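Side-chain contacts in metallo-beta-lactamase (Simiduia agarivorans, PDB 6MFI), which probably hydrolyses beta-lactam antibiotics with two zinc ions, as a subclass B3 metallo-beta-lactamase: residues 86-89 and 90-94; 232-235 and 236-240; 39-42 and 43-47. All coordinates share one frame; numbering follows the deposited sequence. Where two conformers were deposited one is given.

Contact 1: 86-89 and 90-94; sequences AVIV and RDNIA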
# COMPACT_ATOMS: atom_id res chain seq x y z
N ALA A 86 -13.67 0.45 -1.16
CA ALA A 86 -13.55 0.59 -2.60
C ALA A 86 -14.60 1.54 -3.16
O ALA A 86 -14.39 2.16 -4.20
CB ALA A 86 -13.65 -0.78 -3.28
N VAL A 87 -15.75 1.65 -2.48
CA VAL A 87 -16.76 2.62 -2.89
C VAL A 87 -16.23 4.04 -2.71
O VAL A 87 -16.47 4.91 -3.55
CB VAL A 87 -18.06 2.39 -2.10
CG1 VAL A 87 -19.14 3.36 -2.56
CG2 VAL A 87 -18.53 0.95 -2.26
N ILE A 88 -15.50 4.28 -1.62
CA ILE A 88 -14.91 5.60 -1.40
C ILE A 88 -13.79 5.86 -2.40
O ILE A 88 -13.64 6.99 -2.90
CB ILE A 88 -14.42 5.71 0.05
CG1 ILE A 88 -15.60 5.61 1.02
CG2 ILE A 88 -13.67 7.02 0.27
CD1 ILE A 88 -15.27 4.92 2.32
N VAL A 89 -13.00 4.83 -2.72
CA VAL A 89 -11.94 4.99 -3.71
C VAL A 89 -12.53 5.31 -5.08
O VAL A 89 -12.04 6.20 -5.79
CB VAL A 89 -11.06 3.73 -3.76
CG1 VAL A 89 -10.11 3.77 -4.95
CG2 VAL A 89 -10.29 3.57 -2.46
N ARG A 90 -13.60 4.60 -5.46
CA ARG A 90 -14.29 4.91 -6.71
C ARG A 90 -14.81 6.34 -6.72
O ARG A 90 -14.69 7.04 -7.73
CB ARG A 90 -15.44 3.92 -6.92
CG ARG A 90 -15.22 2.93 -8.04
CD ARG A 90 -16.54 2.27 -8.44
NE ARG A 90 -17.15 1.54 -7.33
CZ ARG A 90 -18.25 1.93 -6.69
NH1 ARG A 90 -18.86 3.05 -7.05
NH2 ARG A 90 -18.73 1.20 -5.70
N ASP A 91 -15.39 6.78 -5.60
CA ASP A 91 -15.87 8.15 -5.52
C ASP A 91 -14.72 9.14 -5.61
O ASP A 91 -14.82 10.15 -6.30
CB ASP A 91 -16.65 8.35 -4.23
CG ASP A 91 -17.43 9.65 -4.21
OD1 ASP A 91 -17.99 10.04 -5.25
OD2 ASP A 91 -17.46 10.29 -3.14
N ASN A 92 -13.60 8.86 -4.93
CA ASN A 92 -12.50 9.82 -4.89
C ASN A 92 -11.85 9.98 -6.25
O ASN A 92 -11.40 11.08 -6.61
CB ASN A 92 -11.46 9.38 -3.85
CG ASN A 92 -11.88 9.73 -2.44
OD1 ASN A 92 -12.82 10.50 -2.23
ND2 ASN A 92 -11.19 9.17 -1.46
N ILE A 93 -11.77 8.90 -7.03
CA ILE A 93 -11.22 9.00 -8.38
C ILE A 93 -12.10 9.90 -9.25
O ILE A 93 -11.60 10.71 -10.04
CB ILE A 93 -11.06 7.60 -9.00
CG1 ILE A 93 -10.01 6.79 -8.23
CG2 ILE A 93 -10.68 7.69 -10.47
CD1 ILE A 93 -9.87 5.36 -8.70
N ALA A 94 -13.42 9.78 -9.09
CA ALA A 94 -14.33 10.63 -9.85
C ALA A 94 -14.28 12.08 -9.37
O ALA A 94 -14.46 13.00 -10.17
CB ALA A 94 -15.76 10.09 -9.75
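R90 turns back along helix 85-95 to V87 through a bend at its third torsion (chi3 -61°), and V87, with CG1 anti to the backbone N (chi1 -178°), leaves CG2 beside that N, where NH2 of R90 meets V87 CG2 at 3.5 Å. CA of V87 lies over one face of the guanidinium, so the charged group rests on an aliphatic surface one turn earlier. At the next position I88 and N92, one turn apart, run side by side and point the same way; CG2 of I88 touches ND2 of N92 at 3.7 Å. That amide nitrogen is buried and satisfied by G47 O and V59 O, two acceptors that probably fix the rotation of the carboxamide. V89 CG1 and I93 CD1 make a looser apolar contact at 4.1 Å. Beneath these pairs runs the ordinary i to i+4 ladder, from R90 N to A86 O (2.9 Å) through I93 N to V89 O (3.0 Å). The helix is the crossover of the beta-alpha-beta unit formed with strands 74-78 and 103-107. V89 and I93 pack on L77 of strand 74-78, while A86, V89 and R90 lean on L122 of helix 119-126.

Contact 2: 232-235 and 236-240; sequences QAYR and LGLAT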
# COMPACT_ATOMS: atom_id res chain seq x y z
N GLN A 232 14.24 -14.36 7.90
CA GLN A 232 15.39 -13.96 7.10
C GLN A 232 14.95 -13.20 5.85
O GLN A 232 15.60 -12.23 5.45
CB GLN A 232 16.22 -15.19 6.72
CG GLN A 232 16.81 -15.92 7.91
CD GLN A 232 17.56 -17.18 7.51
OE1 GLN A 232 18.12 -17.87 8.36
NE2 GLN A 232 17.58 -17.47 6.22
N ALA A 233 13.84 -13.63 5.24
CA ALA A 233 13.28 -12.87 4.13
C ALA A 233 12.66 -11.57 4.63
O ALA A 233 12.67 -10.56 3.92
CB ALA A 233 12.24 -13.71 3.39
N TYR A 234 12.11 -11.59 5.85
CA TYR A 234 11.69 -10.36 6.51
C TYR A 234 12.85 -9.38 6.64
O TYR A 234 12.71 -8.19 6.34
CB TYR A 234 11.12 -10.70 7.89
CG TYR A 234 10.15 -9.70 8.49
CD1 TYR A 234 9.34 -10.06 9.56
CD2 TYR A 234 10.06 -8.41 8.00
CE1 TYR A 234 8.45 -9.16 10.12
CE2 TYR A 234 9.17 -7.50 8.56
CZ TYR A 234 8.38 -7.88 9.62
OH TYR A 234 7.50 -6.98 10.18
N ARG A 235 14.02 -9.88 7.07
CA ARG A 235 15.20 -9.03 7.18
C ARG A 235 15.67 -8.55 5.81
O ARG A 235 16.11 -7.41 5.66
CB ARG A 235 16.33 -9.77 7.89
CG ARG A 235 16.00 -10.27 9.29
CD ARG A 235 15.99 -9.14 10.31
NE ARG A 235 16.54 -9.58 11.59
CZ ARG A 235 15.88 -10.31 12.48
NH1 ARG A 235 14.63 -10.69 12.23
NH2 ARG A 235 16.46 -10.66 13.62
N LEU A 236 15.59 -9.42 4.80
CA LEU A 236 16.12 -9.09 3.48
C LEU A 236 15.34 -7.94 2.84
O LEU A 236 15.93 -7.07 2.20
CB LEU A 236 16.10 -10.32 2.59
CG LEU A 236 17.21 -10.43 1.54
CD1 LEU A 236 18.57 -10.43 2.22
CD2 LEU A 236 17.03 -11.69 0.70
N GLY A 237 14.01 -7.94 3.01
CA GLY A 237 13.22 -6.85 2.46
C GLY A 237 13.37 -5.56 3.24
O GLY A 237 13.34 -4.47 2.67
N LEU A 238 13.51 -5.67 4.57
CA LEU A 238 13.71 -4.49 5.40
C LEU A 238 15.03 -3.80 5.07
O LEU A 238 15.08 -2.57 4.92
CB LEU A 238 13.66 -4.87 6.88
CG LEU A 238 12.27 -4.89 7.50
CD1 LEU A 238 12.33 -5.41 8.94
CD2 LEU A 238 11.67 -3.51 7.46
N ALA A 239 16.11 -4.58 4.95
CA ALA A 239 17.39 -4.00 4.56
C ALA A 239 17.34 -3.45 3.14
O ALA A 239 18.09 -2.52 2.81
CB ALA A 239 18.50 -5.05 4.69
N THR A 240 16.47 -4.00 2.29
CA THR A 240 16.32 -3.47 0.94
C THR A 240 15.53 -2.17 0.93
O THR A 240 15.88 -1.23 0.22
CB THR A 240 15.64 -4.51 0.04
OG1 THR A 240 16.33 -5.76 0.15
CG2 THR A 240 15.65 -4.06 -1.41
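Y234 lays the CD2-CE2 side of its ring against one methyl of L238, one helical turn further along helix 228-242: CE2 is 3.8 Å from L238 CD1 and CD2 of Y234 is 3.9 Å from that same methyl. The approach to the ring is oblique, and CG of L238 stands just behind, near the backbone of Y234, 3.5 Å from Y234 O. With its CG anti to the carbonyl carbon (chi1 -87°), L238 is directed back over the preceding turn, and this puts CD1 beside the tyrosine. Both residues are buried. The helix links strands 206-210 and 248-250 in a beta-alpha-beta unit. P216 touches Y234, and L214 touches L238, which also packs on I282 and S283 of helix 274-291; R235 reaches L286 and L290 of that same helix. The side chain of Y234 lies about 5 Å from that of the zinc ligand H188, which places the tyrosine in the surroundings of the metal site. Main-chain bonds carry the turn, from L236 N to Q232 O at 2.9 Å to A239 N to R235 O at 2.9 Å, the latter nearly straight at 171°. The side-chain pairing is thus purely apolar: dispersion and burial join Y234 to L238, while the four main-chain bonds across the turn supply its polar part.

Contact 3: 39-42 and 43-47; sequences DWDA and WDKPG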
# COMPACT_ATOMS: atom_id res chain seq x y z
N ASP A 39 -5.93 10.72 12.91
CA ASP A 39 -4.88 9.71 12.99
C ASP A 39 -5.48 8.36 13.36
O ASP A 39 -6.28 8.26 14.29
CB ASP A 39 -3.82 10.13 14.01
CG ASP A 39 -2.73 10.98 13.41
OD1 ASP A 39 -2.29 10.68 12.28
OD2 ASP A 39 -2.31 11.96 14.06
N TRP A 40 -5.07 7.32 12.63
CA TRP A 40 -5.57 5.96 12.85
C TRP A 40 -7.09 5.92 12.79
O TRP A 40 -7.76 5.37 13.67
CB TRP A 40 -5.05 5.40 14.17
CG TRP A 40 -3.56 5.33 14.25
CD1 TRP A 40 -2.75 6.03 15.09
CD2 TRP A 40 -2.69 4.49 13.48
NE1 TRP A 40 -1.43 5.69 14.88
CE2 TRP A 40 -1.37 4.74 13.90
CE3 TRP A 40 -2.91 3.55 12.46
CZ2 TRP A 40 -0.27 4.10 13.34
CZ3 TRP A 40 -1.81 2.90 11.91
CH2 TRP A 40 -0.51 3.18 12.35
N ASP A 41 -7.64 6.50 11.73
CA ASP A 41 -9.08 6.59 11.57
C ASP A 41 -9.66 5.23 11.18
O ASP A 41 -8.94 4.26 10.92
CB ASP A 41 -9.44 7.65 10.53
CG ASP A 41 -10.57 8.55 10.99
OD1 ASP A 41 -11.44 8.08 11.75
OD2 ASP A 41 -10.58 9.73 10.58
N ALA A 42 -10.99 5.17 11.14
CA ALA A 42 -11.67 3.94 10.74
C ALA A 42 -11.32 3.59 9.29
O ALA A 42 -11.11 4.47 8.45
CB ALA A 42 -13.18 4.10 10.89
N TRP A 43 -11.26 2.29 9.02
CA TRP A 43 -10.83 1.83 7.70
C TRP A 43 -11.81 2.26 6.62
O TRP A 43 -11.41 2.61 5.50
CB TRP A 43 -10.68 0.31 7.70
CG TRP A 43 -9.53 -0.19 8.51
CD1 TRP A 43 -8.48 0.54 9.00
CD2 TRP A 43 -9.30 -1.54 8.94
NE1 TRP A 43 -7.62 -0.27 9.70
CE2 TRP A 43 -8.10 -1.55 9.68
CE3 TRP A 43 -10.00 -2.74 8.77
CZ2 TRP A 43 -7.58 -2.72 10.24
CZ3 TRP A 43 -9.48 -3.90 9.33
CH2 TRP A 43 -8.29 -3.87 10.06
N ASP A 44 -13.11 2.24 6.92
CA ASP A 44 -14.14 2.53 5.94
C ASP A 44 -14.72 3.94 6.08
O ASP A 44 -15.77 4.23 5.50
CB ASP A 44 -15.27 1.50 6.03
CG ASP A 44 -14.79 0.09 5.76
OD1 ASP A 44 -13.87 -0.08 4.93
OD2 ASP A 44 -15.33 -0.85 6.37
N LYS A 45 -14.06 4.82 6.83
CA LYS A 45 -14.56 6.18 6.97
C LYS A 45 -14.29 6.96 5.70
O LYS A 45 -13.15 6.99 5.22
CB LYS A 45 -13.91 6.87 8.17
CG LYS A 45 -14.38 8.31 8.36
CD LYS A 45 -13.75 8.94 9.59
CE LYS A 45 -14.28 10.35 9.81
NZ LYS A 45 -15.76 10.37 9.98
N PRO A 46 -15.30 7.61 5.12
CA PRO A 46 -15.08 8.35 3.87
C PRO A 46 -14.13 9.52 4.08
O PRO A 46 -14.15 10.20 5.11
CB PRO A 46 -16.48 8.84 3.49
CG PRO A 46 -17.42 7.94 4.24
CD PRO A 46 -16.72 7.61 5.52
N GLY A 47 -13.28 9.75 3.08
CA GLY A 47 -12.33 10.84 3.11
C GLY A 47 -12.14 11.46 1.75
O GLY A 47 -12.42 10.85 0.71
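A type I beta turn from A42 to K45 shapes the loop between helix 30-36 and strand 50-53, and its second residue, W43, stands beside the zinc site. The turn is closed by a weak hydrogen bond from K45 N to A42 O, 3.4 Å long though fairly straight. Across its mouth the two CB atoms of A42 and K45 face each other at 4.0 Å. The lysine chain, extended with CG anti to the backbone N, then crosses the carboxylate of D41 obliquely. It is the methylene CD of K45 that touches, 3.3 Å from D41 OD1 and 3.4 Å from D41 OD2, whereas a bend at the last torsion (chi4 59°) turns the ammonium away from the acid. K45 NZ stays 5.2 Å from D41 OD1, so the opposite charges may attract at a distance but form no salt bridge. The carboxylate is engaged by backbone amides instead: A42 N donates to D41 OD1 at 3.0 Å, on the anti side and 21° out of the carboxylate plane, and A38 N donates to OD2. The acid thereby ties together the chain before and after it, and the two amide bonds probably steady the carboxylate against which the K45 methylenes lie. The W43 indole turns to the metal site: its side chain is about 3 Å from that of the zinc ligand D114, and it meets the ring of H253, another zinc ligand, with planes at about 50°. The loop is pinned to its surroundings by W43 O with T61 OG1, by D44 OD1 with T82 OG1 and by backbone bonding of K45 with C62, while D39 packs on R260 and Q261 of helix 259-265.

Contacts 1 and 3 form one continuous patch, with centres 14 Å apart: besides the amide bond between helix and loop, I88 CD1 of contact 1 packs on D44 O at 3.3 Å and on P46 CA of contact 3. Contact 2 lies on the opposite side of the chain's centre from both, its nearest atoms about 24 Å from contact 1 and about 13 Å from contact 3. Distances to the zinc ions grade the three. W43 of contact 3 comes within about 5 Å of a zinc ion, Y234 of contact 2 within about 10 Å, and V89 of contact 1 within about 13 Å, measured from their side chains.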